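Local coordinates for hypothetical protein (Chromobacterium violaceum, PDB 2O3I) that is of unknown function but has N- and C-terminal domains like those of the S-methyl thiohydantoin desulfurase family, also known as DUF917, at residues Ala102-Pro107 against Ser118-Lys123; Asp61-Ala66 against Gln92-Gln97; Leu302-Ser307 against Asp318-Phe323; Cys293-Gln298 against Ala353-Leu358. The protein carries 2 engineered substitutions. All blocks are in the same frame, centred on the assembly; numbering follows the deposited sequence.

Contact 1: Ala102-Pro107 against Ser118-Lys123; sequences AYVVAP and SLVAAK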
loop_
_atom_site.group_PDB
_atom_site.type_symbol
_atom_site.label_atom_id
_atom_site.label_comp_id
_atom_site.label_asym_id
_atom_site.label_seq_id
_atom_site.Cartn_x
_atom_site.Cartn_y
_atom_site.Cartn_z
ATOM N N ALA A 102 -6.588 -4.505 -26.552
ATOM C CA ALA A 102 -7.686 -4.168 -27.459
ATOM C C ALA A 102 -9.049 -4.123 -26.775
ATOM O O ALA A 102 -10.041 -3.678 -27.361
ATOM C CB ALA A 102 -7.732 -5.173 -28.618
ATOM N N TYR A 103 -9.113 -4.587 -25.536
ATOM C CA TYR A 103 -10.395 -4.590 -24.860
ATOM C C TYR A 103 -10.339 -4.189 -23.395
ATOM O O TYR A 103 -9.333 -4.393 -22.710
ATOM C CB TYR A 103 -11.034 -5.976 -24.980
ATOM C CG TYR A 103 -11.048 -6.551 -26.381
ATOM C CD1 TYR A 103 -10.132 -7.541 -26.759
ATOM C CD2 TYR A 103 -11.969 -6.111 -27.331
ATOM C CE1 TYR A 103 -10.133 -8.081 -28.056
ATOM C CE2 TYR A 103 -11.983 -6.641 -28.630
ATOM C CZ TYR A 103 -11.059 -7.628 -28.986
ATOM O OH TYR A 103 -11.056 -8.148 -30.268
ATOM N N VAL A 104 -11.430 -3.588 -22.933
ATOM C CA VAL A 104 -11.576 -3.206 -21.533
ATOM C C VAL A 104 -12.861 -3.881 -21.091
ATOM O O VAL A 104 -13.667 -4.284 -21.928
ATOM C CB VAL A 104 -11.715 -1.674 -21.333
ATOM C CG1 VAL A 104 -10.359 -1.014 -21.455
ATOM C CG2 VAL A 104 -12.682 -1.093 -22.354
ATOM N N VAL A 105 -13.053 -4.027 -19.787
ATOM C CA VAL A 105 -14.263 -4.662 -19.295
ATOM C C VAL A 105 -14.578 -4.171 -17.879
ATOM O O VAL A 105 -13.678 -4.018 -17.048
ATOM C CB VAL A 105 -14.122 -6.226 -19.337
ATOM C CG1 VAL A 105 -12.966 -6.674 -18.455
ATOM C CG2 VAL A 105 -15.431 -6.896 -18.917
ATOM N N ALA A 106 -15.856 -3.897 -17.622
ATOM C CA ALA A 106 -16.276 -3.426 -16.307
ATOM C C ALA A 106 -16.064 -4.550 -15.308
ATOM O O ALA A 106 -16.183 -5.720 -15.648
ATOM C CB ALA A 106 -17.749 -3.024 -16.327
ATOM N N PRO A 107 -15.745 -4.210 -14.058
ATOM C CA PRO A 107 -15.541 -5.280 -13.085
ATOM C C PRO A 107 -16.851 -5.946 -12.670
ATOM O O PRO A 107 -16.896 -7.151 -12.420
ATOM C CB PRO A 107 -14.869 -4.556 -11.921
ATOM C CG PRO A 107 -15.482 -3.182 -11.983
ATOM C CD PRO A 107 -15.467 -2.886 -13.470
ATOM N N SER A 118 -16.746 2.220 -20.905
ATOM C CA SER A 118 -17.113 2.780 -22.192
ATOM C C SER A 118 -16.297 4.030 -22.532
ATOM O O SER A 118 -15.788 4.177 -23.642
ATOM C CB SER A 118 -18.605 3.112 -22.205
ATOM O OG SER A 118 -19.389 1.932 -22.110
ATOM N N LEU A 119 -16.175 4.930 -21.569
ATOM C CA LEU A 119 -15.436 6.154 -21.788
ATOM C C LEU A 119 -13.961 5.872 -22.047
ATOM O O LEU A 119 -13.340 6.525 -22.893
ATOM C CB LEU A 119 -15.609 7.093 -20.588
ATOM C CG LEU A 119 -17.043 7.579 -20.337
ATOM C CD1 LEU A 119 -17.063 8.524 -19.140
ATOM C CD2 LEU A 119 -17.584 8.272 -21.589
ATOM N N VAL A 120 -13.404 4.898 -21.330
ATOM C CA VAL A 120 -12.004 4.547 -21.503
ATOM C C VAL A 120 -11.752 3.955 -22.895
ATOM O O VAL A 120 -10.766 4.301 -23.556
ATOM C CB VAL A 120 -11.542 3.551 -20.420
ATOM C CG1 VAL A 120 -10.144 3.038 -20.745
ATOM C CG2 VAL A 120 -11.542 4.232 -19.050
ATOM N N ALA A 121 -12.645 3.075 -23.338
ATOM C CA ALA A 121 -12.523 2.452 -24.655
ATOM C C ALA A 121 -12.583 3.518 -25.759
ATOM O O ALA A 121 -11.791 3.500 -26.700
ATOM C CB ALA A 121 -13.639 1.425 -24.852
ATOM N N ALA A 122 -13.529 4.442 -25.636
ATOM C CA ALA A 122 -13.688 5.518 -26.611
ATOM C C ALA A 122 -12.427 6.368 -26.664
ATOM O O ALA A 122 -12.001 6.802 -27.730
ATOM C CB ALA A 122 -14.877 6.393 -26.233
ATOM N N LYS A 123 -11.838 6.598 -25.497
ATOM C CA LYS A 123 -10.634 7.399 -25.374
ATOM C C LYS A 123 -9.377 6.724 -25.928
ATOM O O LYS A 123 -8.517 7.381 -26.513
ATOM C CB LYS A 123 -10.418 7.749 -23.899
ATOM C CG LYS A 123 -9.127 8.500 -23.593
ATOM C CD LYS A 123 -9.113 9.895 -24.205
ATOM C CE LYS A 123 -7.881 10.690 -23.770
ATOM N NZ LYS A 123 -7.860 12.012 -24.435
#
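Val-104 splits its two methyl groups between two consecutive residues of the helix, Val-120 and Ala-121, and nothing else in Ala102-Pro107 reaches Ser118-Lys123. The helix lies over one face of the sheet. Val-104 points up at it, while its neighbours Tyr-103 and Val-105 point away and pack on Cys-62 and Val-129 of the adjoining strands. With chi1 at -78°, the valine places CG1 anti to its carbonyl carbon and tucks CG2 between the backbone N and the carbonyl carbon. CG2 makes the closer of the two contacts, 3.7 Å from CB of Ala-121. The small alanine is consistent with the close approach here, CA of Val-104 lying 6.5 Å from CA of Ala-121. CG1 takes the other partner and meets CG1 of Val-120 at 4.1 Å, the two valines crossing obliquely. That Val-120 methyl stands anti to its own backbone N (chi1 171°). Val-120 also packs on Pro-83, Val-84 and Ala-87, so it sits between this strand and helix 81-96. The arrangement belongs to the beta-alpha-beta unit made by strand 101-105, helix 111-124 and strand 127-129. No hydrogen bond joins the two segments. All three touching residues are buried and meet only through methyl groups, so what holds the helix on the strand here is hydrophobic burial and shape, with no directional polar bond.

Contact 2: Asp61-Ala66 against Gln92-Gln97; sequences DCVMVA and QRLESQ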
loop_
_atom_site.group_PDB
_atom_site.type_symbol
_atom_site.label_atom_id
_atom_site.label_comp_id
_atom_site.label_asym_id
_atom_site.label_seq_id
_atom_site.Cartn_x
_atom_site.Cartn_y
_atom_site.Cartn_z
ATOM N N ASP A 61 -5.559 -8.470 -26.244
ATOM C CA ASP A 61 -5.789 -8.701 -24.834
ATOM C C ASP A 61 -6.792 -7.737 -24.189
ATOM O O ASP A 61 -7.060 -6.645 -24.700
ATOM C CB ASP A 61 -4.446 -8.673 -24.099
ATOM C CG ASP A 61 -3.554 -9.859 -24.471
ATOM O OD1 ASP A 61 -2.364 -9.865 -24.095
ATOM O OD2 ASP A 61 -4.043 -10.797 -25.134
ATOM N N CYS A 62 -7.339 -8.163 -23.056
ATOM C CA CYS A 62 -8.327 -7.391 -22.324
ATOM C C CYS A 62 -7.860 -7.090 -20.899
ATOM O O CYS A 62 -7.007 -7.795 -20.349
ATOM C CB CYS A 62 -9.643 -8.180 -22.283
ATOM S SG CYS A 62 -11.032 -7.321 -21.547
ATOM N N VAL A 63 -8.407 -6.030 -20.312
ATOM C CA VAL A 63 -8.081 -5.657 -18.938
ATOM C C VAL A 63 -9.325 -5.082 -18.276
ATOM O O VAL A 63 -10.144 -4.427 -18.928
ATOM C CB VAL A 63 -6.987 -4.567 -18.861
ATOM C CG1 VAL A 63 -6.449 -4.484 -17.440
ATOM C CG2 VAL A 63 -5.870 -4.868 -19.840
HETATM N N MSE A 64 -9.463 -5.330 -16.980
HETATM C CA MSE A 64 -10.584 -4.812 -16.214
HETATM C C MSE A 64 -10.215 -3.377 -15.864
HETATM O O MSE A 64 -9.065 -3.109 -15.500
HETATM C CB MSE A 64 -10.772 -5.633 -14.936
HETATM C CG MSE A 64 -11.889 -5.151 -14.014
HETATM SE SE MSE A 64 -11.403 -3.640 -12.879
HETATM C CE MSE A 64 -11.092 -4.634 -11.225
ATOM N N VAL A 65 -11.160 -2.449 -16.001
ATOM C CA VAL A 65 -10.872 -1.060 -15.657
ATOM C C VAL A 65 -12.021 -0.471 -14.860
ATOM O O VAL A 65 -13.176 -0.827 -15.079
ATOM C CB VAL A 65 -10.606 -0.180 -16.919
ATOM C CG1 VAL A 65 -11.878 -0.014 -17.758
ATOM C CG2 VAL A 65 -10.080 1.169 -16.488
ATOM N N ALA A 66 -11.708 0.420 -13.923
ATOM C CA ALA A 66 -12.745 1.034 -13.102
ATOM C C ALA A 66 -12.243 2.166 -12.215
ATOM O O ALA A 66 -11.071 2.554 -12.256
ATOM C CB ALA A 66 -13.407 -0.031 -12.225
ATOM N N GLN A 92 0.698 -0.172 -22.145
ATOM C CA GLN A 92 2.138 -0.036 -22.327
ATOM C C GLN A 92 2.852 -1.328 -21.905
ATOM O O GLN A 92 3.767 -1.805 -22.584
ATOM C CB GLN A 92 2.667 1.148 -21.511
ATOM C CG GLN A 92 4.177 1.332 -21.618
ATOM C CD GLN A 92 4.690 2.495 -20.782
ATOM O OE1 GLN A 92 4.516 3.664 -21.143
ATOM N NE2 GLN A 92 5.317 2.178 -19.651
ATOM N N ARG A 93 2.426 -1.900 -20.786
ATOM C CA ARG A 93 3.042 -3.126 -20.308
ATOM C C ARG A 93 2.829 -4.243 -21.313
ATOM O O ARG A 93 3.746 -5.015 -21.592
ATOM C CB ARG A 93 2.460 -3.533 -18.951
ATOM C CG ARG A 93 2.997 -4.852 -18.441
ATOM C CD ARG A 93 4.505 -4.796 -18.233
ATOM N NE ARG A 93 4.827 -4.718 -16.814
ATOM C CZ ARG A 93 4.625 -3.648 -16.056
ATOM N NH1 ARG A 93 4.112 -2.546 -16.578
ATOM N NH2 ARG A 93 4.906 -3.693 -14.763
ATOM N N LEU A 94 1.620 -4.331 -21.858
ATOM C CA LEU A 94 1.311 -5.364 -22.836
ATOM C C LEU A 94 2.147 -5.156 -24.092
ATOM O O LEU A 94 2.601 -6.116 -24.713
ATOM C CB LEU A 94 -0.179 -5.340 -23.180
ATOM C CG LEU A 94 -1.118 -5.927 -22.117
ATOM C CD1 LEU A 94 -2.554 -5.571 -22.459
ATOM C CD2 LEU A 94 -0.932 -7.451 -22.027
ATOM N N GLU A 95 2.355 -3.897 -24.461
ATOM C CA GLU A 95 3.152 -3.593 -25.642
ATOM C C GLU A 95 4.591 -4.063 -25.414
ATOM O O GLU A 95 5.233 -4.614 -26.317
ATOM C CB GLU A 95 3.123 -2.088 -25.929
ATOM N N SER A 96 5.092 -3.861 -24.199
ATOM C CA SER A 96 6.458 -4.270 -23.894
ATOM C C SER A 96 6.601 -5.793 -23.930
ATOM O O SER A 96 7.703 -6.313 -24.071
ATOM C CB SER A 96 6.888 -3.738 -22.522
ATOM O OG SER A 96 6.360 -4.534 -21.479
ATOM N N GLN A 97 5.484 -6.506 -23.816
ATOM C CA GLN A 97 5.515 -7.963 -23.835
ATOM C C GLN A 97 5.090 -8.507 -25.194
ATOM O O GLN A 97 4.741 -9.679 -25.332
ATOM C CB GLN A 97 4.620 -8.517 -22.724
ATOM C CG GLN A 97 4.983 -7.948 -21.350
ATOM C CD GLN A 97 4.113 -8.474 -20.218
ATOM O OE1 GLN A 97 2.881 -8.541 -20.329
ATOM N NE2 GLN A 97 4.751 -8.834 -19.110
#
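Leu-94 of the helix reaches down on Asp-61 and Val-63, the two residues of Asp61-Ala66 that face it. Strands 61-69 and 101-105 are parallel neighbours in the sheet, and helix 81-96 lies on the chain between them, so this is the helix-on-strand packing of a beta-alpha-beta connection. The apolar part is small. Leu-94 holds CG anti to its carbonyl carbon (chi1 -75°), which sends both methyls toward the strand. Its CD1 rests 4.3 Å from CG2 of Val-63 and 4.0 Å from CB of Asp-61, and Leu-101 packs against both Leu-94 and Val-63, closing the cluster. The other branch, CD2, lies 3.5 Å from OD1 of Asp-61, a van der Waals contact with a charged oxygen and not a bond. That carboxylate has its polar partner in Arg-99, whose NE forms a salt bridge with OD1. The salt bridge probably helps the buried carboxylate stay charged, while the leucine methyl only packs beside it. No hydrogen bond crosses between the two segments. Within Gln92-Gln97, OG of Ser-96 donates to O of Arg-93 at 2.7 Å, meeting the carbonyl at a C=O...OG angle of 128° and tilted 21° from its plane.

Contact 3: Leu302-Ser307 against Asp318-Phe323; sequences LLAWDS and DAISYF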
loop_
_atom_site.group_PDB
_atom_site.type_symbol
_atom_site.label_atom_id
_atom_site.label_comp_id
_atom_site.label_asym_id
_atom_site.label_seq_id
_atom_site.Cartn_x
_atom_site.Cartn_y
_atom_site.Cartn_z
ATOM N N LEU A 302 -26.864 -6.583 0.764
ATOM C CA LEU A 302 -26.505 -7.984 0.929
ATOM C C LEU A 302 -27.568 -8.852 1.606
ATOM O O LEU A 302 -27.625 -10.061 1.381
ATOM C CB LEU A 302 -25.191 -8.065 1.707
ATOM C CG LEU A 302 -24.022 -7.341 1.030
ATOM C CD1 LEU A 302 -22.885 -7.149 2.019
ATOM C CD2 LEU A 302 -23.560 -8.137 -0.189
ATOM N N LEU A 303 -28.395 -8.239 2.442
ATOM C CA LEU A 303 -29.452 -8.964 3.127
ATOM C C LEU A 303 -30.715 -8.125 3.275
ATOM O O LEU A 303 -30.661 -6.894 3.305
ATOM C CB LEU A 303 -29.003 -9.394 4.523
ATOM C CG LEU A 303 -27.746 -10.242 4.697
ATOM C CD1 LEU A 303 -26.516 -9.346 4.743
ATOM C CD2 LEU A 303 -27.868 -11.027 5.996
ATOM N N ALA A 304 -31.847 -8.813 3.366
ATOM C CA ALA A 304 -33.144 -8.179 3.550
ATOM C C ALA A 304 -33.829 -8.935 4.687
ATOM O O ALA A 304 -34.034 -10.151 4.605
ATOM C CB ALA A 304 -33.974 -8.268 2.269
ATOM N N TRP A 305 -34.170 -8.213 5.750
ATOM C CA TRP A 305 -34.807 -8.817 6.913
ATOM C C TRP A 305 -36.215 -8.326 7.196
ATOM O O TRP A 305 -36.479 -7.124 7.186
ATOM C CB TRP A 305 -33.981 -8.566 8.181
ATOM C CG TRP A 305 -32.760 -9.419 8.358
ATOM C CD1 TRP A 305 -31.469 -9.090 8.039
ATOM C CD2 TRP A 305 -32.710 -10.727 8.939
ATOM N NE1 TRP A 305 -30.620 -10.114 8.391
ATOM C CE2 TRP A 305 -31.355 -11.131 8.945
ATOM C CE3 TRP A 305 -33.678 -11.598 9.459
ATOM C CZ2 TRP A 305 -30.946 -12.371 9.450
ATOM C CZ3 TRP A 305 -33.271 -12.829 9.961
ATOM C CH2 TRP A 305 -31.916 -13.203 9.953
ATOM N N ASP A 306 -37.110 -9.274 7.455
ATOM C CA ASP A 306 -38.485 -8.964 7.821
ATOM C C ASP A 306 -38.513 -9.189 9.331
ATOM O O ASP A 306 -38.229 -10.289 9.800
ATOM C CB ASP A 306 -39.476 -9.916 7.144
ATOM C CG ASP A 306 -40.921 -9.631 7.541
ATOM O OD1 ASP A 306 -41.209 -9.557 8.755
ATOM O OD2 ASP A 306 -41.771 -9.486 6.636
ATOM N N SER A 307 -38.840 -8.144 10.079
ATOM C CA SER A 307 -38.897 -8.201 11.536
ATOM C C SER A 307 -39.587 -9.440 12.095
ATOM O O SER A 307 -39.167 -9.981 13.115
ATOM C CB SER A 307 -39.620 -6.965 12.068
ATOM O OG SER A 307 -39.135 -5.792 11.449
ATOM N N ASP A 318 -27.841 -13.473 -4.470
ATOM C CA ASP A 318 -29.046 -12.898 -5.055
ATOM C C ASP A 318 -29.010 -11.382 -4.907
ATOM O O ASP A 318 -28.658 -10.857 -3.847
ATOM C CB ASP A 318 -30.317 -13.436 -4.384
ATOM C CG ASP A 318 -30.580 -14.897 -4.698
ATOM O OD1 ASP A 318 -30.053 -15.405 -5.711
ATOM O OD2 ASP A 318 -31.337 -15.533 -3.936
ATOM N N ALA A 319 -29.370 -10.682 -5.975
ATOM C CA ALA A 319 -29.386 -9.230 -5.946
ATOM C C ALA A 319 -30.629 -8.742 -5.208
ATOM O O ALA A 319 -31.675 -9.390 -5.226
ATOM C CB ALA A 319 -29.372 -8.673 -7.362
ATOM N N ILE A 320 -30.494 -7.591 -4.562
ATOM C CA ILE A 320 -31.576 -6.970 -3.818
ATOM C C ILE A 320 -31.626 -5.564 -4.367
ATOM O O ILE A 320 -30.637 -4.832 -4.293
ATOM C CB ILE A 320 -31.256 -6.963 -2.308
ATOM C CG1 ILE A 320 -31.285 -8.403 -1.788
ATOM C CG2 ILE A 320 -32.247 -6.092 -1.554
ATOM C CD1 ILE A 320 -30.625 -8.595 -0.430
ATOM N N SER A 321 -32.765 -5.193 -4.944
ATOM C CA SER A 321 -32.899 -3.870 -5.543
ATOM C C SER A 321 -34.218 -3.187 -5.240
ATOM O O SER A 321 -35.257 -3.833 -5.119
ATOM C CB SER A 321 -32.728 -3.956 -7.064
ATOM O OG SER A 321 -31.435 -4.405 -7.399
ATOM N N TYR A 322 -34.165 -1.865 -5.148
ATOM C CA TYR A 322 -35.345 -1.073 -4.857
ATOM C C TYR A 322 -36.054 -0.677 -6.143
ATOM O O TYR A 322 -35.454 -0.644 -7.226
ATOM C CB TYR A 322 -34.963 0.216 -4.122
ATOM C CG TYR A 322 -34.020 0.044 -2.957
ATOM C CD1 TYR A 322 -34.402 -0.671 -1.822
ATOM C CD2 TYR A 322 -32.739 0.596 -2.993
ATOM C CE1 TYR A 322 -33.527 -0.834 -0.753
ATOM C CE2 TYR A 322 -31.857 0.440 -1.933
ATOM C CZ TYR A 322 -32.255 -0.278 -0.818
ATOM O OH TYR A 322 -31.375 -0.463 0.219
ATOM N N PHE A 323 -37.343 -0.397 -6.007
ATOM C CA PHE A 323 -38.138 0.100 -7.108
ATOM C C PHE A 323 -39.112 1.104 -6.515
ATOM O O PHE A 323 -39.998 0.755 -5.732
ATOM C CB PHE A 323 -38.908 -0.990 -7.860
ATOM C CG PHE A 323 -39.606 -0.462 -9.089
ATOM C CD1 PHE A 323 -40.841 0.187 -8.989
ATOM C CD2 PHE A 323 -38.963 -0.483 -10.328
ATOM C CE1 PHE A 323 -41.417 0.815 -10.099
ATOM C CE2 PHE A 323 -39.534 0.145 -11.449
ATOM C CZ PHE A 323 -40.759 0.795 -11.331
#
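Ile-320 pushes its CD1 methyl against the backbone of Leu-302, Leu-303 and Ala-304, on a buried side of the antiparallel sheet of the C-terminal domain. The methyl lies 3.7 Å from both C of Leu-302 and N of Leu-303, so it rests on the peptide joining the two leucines. N of Ala-304 is next, at 4.0 Å. Ala-304 supplies the one side-chain contact, CB to CD1 at 4.3 Å. The leucine side chains turn the other way and pack on Leu-377 of helix 367-379, so on this side the isoleucine meets main chain. Their shared direction comes from a classic beta bulge: Leu-302 and Leu-303 both face Leu-296 of the neighbouring strand. The two segments are not hydrogen-bonded to each other. Their strand axes pass 7.4 Å apart at 63°, so the strands cross without pairing. One shell further out, Ile-320 is wedged beside Val-295 and Val-355, and its own N is hydrogen-bonded to OG of Ser-22, which ties this point of the strand to the N-terminal part of the chain. Backbone bonds from Leu-302 to Ala-316 and from Ala-304 to Leu-313 hold strand 301-306 in place. The reach of the methyl depends on an extended side chain: a chi2 of 164° sets CD1 anti to CA, and the chain is then long enough for CD1 to meet C of Leu-302.

Contact 4: Cys293-Gln298 against Ala353-Leu358; sequences CTVLYQ and AAVIAL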
loop_
_atom_site.group_PDB
_atom_site.type_symbol
_atom_site.label_atom_id
_atom_site.label_comp_id
_atom_site.label_asym_id
_atom_site.label_seq_id
_atom_site.Cartn_x
_atom_site.Cartn_y
_atom_site.Cartn_z
ATOM N N CYS A 293 -39.121 -3.935 7.060
ATOM C CA CYS A 293 -38.135 -4.620 6.246
ATOM C C CYS A 293 -36.847 -3.823 6.328
ATOM O O CYS A 293 -36.846 -2.603 6.151
ATOM C CB CYS A 293 -38.583 -4.704 4.786
ATOM S SG CYS A 293 -37.317 -5.405 3.686
ATOM N N THR A 294 -35.751 -4.513 6.600
ATOM C CA THR A 294 -34.464 -3.854 6.698
ATOM C C THR A 294 -33.494 -4.464 5.697
ATOM O O THR A 294 -33.287 -5.676 5.671
ATOM C CB THR A 294 -33.884 -3.991 8.114
ATOM O OG1 THR A 294 -34.884 -3.613 9.071
ATOM C CG2 THR A 294 -32.664 -3.097 8.279
ATOM N N VAL A 295 -32.922 -3.616 4.855
ATOM C CA VAL A 295 -31.959 -4.071 3.868
ATOM C C VAL A 295 -30.578 -3.634 4.358
ATOM O O VAL A 295 -30.316 -2.441 4.512
ATOM C CB VAL A 295 -32.260 -3.457 2.480
ATOM C CG1 VAL A 295 -31.214 -3.902 1.464
ATOM C CG2 VAL A 295 -33.646 -3.877 2.024
ATOM N N LEU A 296 -29.708 -4.602 4.628
ATOM C CA LEU A 296 -28.369 -4.299 5.115
ATOM C C LEU A 296 -27.393 -4.178 3.956
ATOM O O LEU A 296 -27.414 -4.991 3.025
ATOM C CB LEU A 296 -27.898 -5.392 6.074
ATOM C CG LEU A 296 -28.825 -5.746 7.240
ATOM C CD1 LEU A 296 -28.166 -6.838 8.077
ATOM C CD2 LEU A 296 -29.115 -4.515 8.091
ATOM N N TYR A 297 -26.527 -3.171 4.013
ATOM C CA TYR A 297 -25.566 -2.966 2.939
ATOM C C TYR A 297 -24.219 -2.426 3.394
ATOM O O TYR A 297 -24.122 -1.739 4.407
ATOM C CB TYR A 297 -26.143 -1.997 1.904
ATOM C CG TYR A 297 -26.288 -0.569 2.403
ATOM C CD1 TYR A 297 -27.423 -0.162 3.111
ATOM C CD2 TYR A 297 -25.285 0.373 2.172
ATOM C CE1 TYR A 297 -27.554 1.155 3.577
ATOM C CE2 TYR A 297 -25.402 1.687 2.632
ATOM C CZ TYR A 297 -26.537 2.070 3.334
ATOM O OH TYR A 297 -26.645 3.359 3.800
ATOM N N GLN A 298 -23.177 -2.761 2.640
ATOM C CA GLN A 298 -21.838 -2.246 2.899
ATOM C C GLN A 298 -21.912 -1.050 1.949
ATOM O O GLN A 298 -21.875 0.111 2.363
ATOM C CB GLN A 298 -20.792 -3.243 2.442
ATOM N N ALA A 353 -41.987 2.552 -2.229
ATOM C CA ALA A 353 -40.840 1.792 -2.701
ATOM C C ALA A 353 -40.967 0.301 -2.401
ATOM O O ALA A 353 -41.518 -0.099 -1.371
ATOM C CB ALA A 353 -39.568 2.340 -2.070
ATOM N N ALA A 354 -40.445 -0.519 -3.308
ATOM C CA ALA A 354 -40.480 -1.962 -3.145
ATOM C C ALA A 354 -39.063 -2.516 -3.148
ATOM O O ALA A 354 -38.118 -1.845 -3.570
ATOM C CB ALA A 354 -41.277 -2.596 -4.265
ATOM N N VAL A 355 -38.928 -3.745 -2.672
ATOM C CA VAL A 355 -37.643 -4.419 -2.634
ATOM C C VAL A 355 -37.788 -5.671 -3.486
ATOM O O VAL A 355 -38.648 -6.520 -3.227
ATOM C CB VAL A 355 -37.255 -4.817 -1.198
ATOM C CG1 VAL A 355 -35.889 -5.494 -1.198
ATOM C CG2 VAL A 355 -37.254 -3.580 -0.294
ATOM N N ILE A 356 -36.955 -5.769 -4.517
ATOM C CA ILE A 356 -36.983 -6.901 -5.425
ATOM C C ILE A 356 -35.695 -7.706 -5.354
ATOM O O ILE A 356 -34.601 -7.151 -5.277
ATOM C CB ILE A 356 -37.208 -6.432 -6.884
ATOM C CG1 ILE A 356 -38.607 -5.823 -7.013
ATOM C CG2 ILE A 356 -37.054 -7.604 -7.854
ATOM C CD1 ILE A 356 -38.909 -5.220 -8.379
ATOM N N ALA A 357 -35.838 -9.026 -5.359
ATOM C CA ALA A 357 -34.684 -9.906 -5.329
ATOM C C ALA A 357 -34.540 -10.517 -6.716
ATOM O O ALA A 357 -35.527 -10.881 -7.353
ATOM C CB ALA A 357 -34.874 -11.001 -4.283
ATOM N N LEU A 358 -33.309 -10.602 -7.191
ATOM C CA LEU A 358 -33.045 -11.196 -8.485
ATOM C C LEU A 358 -32.177 -12.425 -8.246
ATOM O O LEU A 358 -31.167 -12.370 -7.533
ATOM C CB LEU A 358 -32.315 -10.207 -9.399
ATOM C CG LEU A 358 -32.978 -8.852 -9.676
ATOM C CD1 LEU A 358 -32.029 -7.982 -10.512
ATOM C CD2 LEU A 358 -34.314 -9.053 -10.391
#
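Val-355 faces Cys-293 and Val-295 on a buried side of the antiparallel sheet, and its two methyls carry the whole contact from the Ala353-Leu358 side. From CA its side chain points at the other strand, and at CB it forks. CB itself stays back, with CG2 of Val-295 4.9 Å off. CG1, anti to the backbone N (chi1 -179°), runs on to CG2 of Val-295 at 4.2 Å. The second methyl, CG2, lies 4.3 Å from that same Val-295 CG2 and 4.4 Å from SG of Cys-293, so it bridges two residues on the same face of the opposing strand. Val-295 therefore meets the fork of Val-355 with a single methyl, while the cysteine sulfur approaches one branch alone. The sulfur gets there because Cys-293 holds it anti to its own backbone N, with chi1 at 174°. Strands 292-297 and 352-358 are not paired with each other: their nearest alpha carbons, CA of Val-295 and CA of Val-355, are 8.6 Å apart. Strand 292-297 is bonded instead to strands 283-287 and 301-306. Leu-286 also packs on Val-355, and Phe-263 and Leu-313 on Cys-293. No hydrogen bond crosses the contact, and the distances are those of loose van der Waals packing. The sulfur thus acts here as one more nonpolar surface, in a core held together by burial.

Overall arrangement
Following the chain from the N terminus, contact 2 closes first, bringing helix 81-96 back onto strand 61-69. Contact 1 follows in series with a much shorter loop, laying helix 111-124 on strand 101-105. The two touch, because their strands are neighbours in the mixed sheet and Asp-61 O probably accepts from the N atoms of Ala-102 and Tyr-103. In the C-terminal S-Me-THD-like part, contact 4 spans the longest loop, and contact 3 is nested inside it, their centres about 3 Å apart. Together they tie strands 292-297 and 301-306 to strands 352-358 and 319-324 of the antiparallel sheet. The two pairs lie on opposite sides of the chain's centre, about 31 to 37 Å between centres.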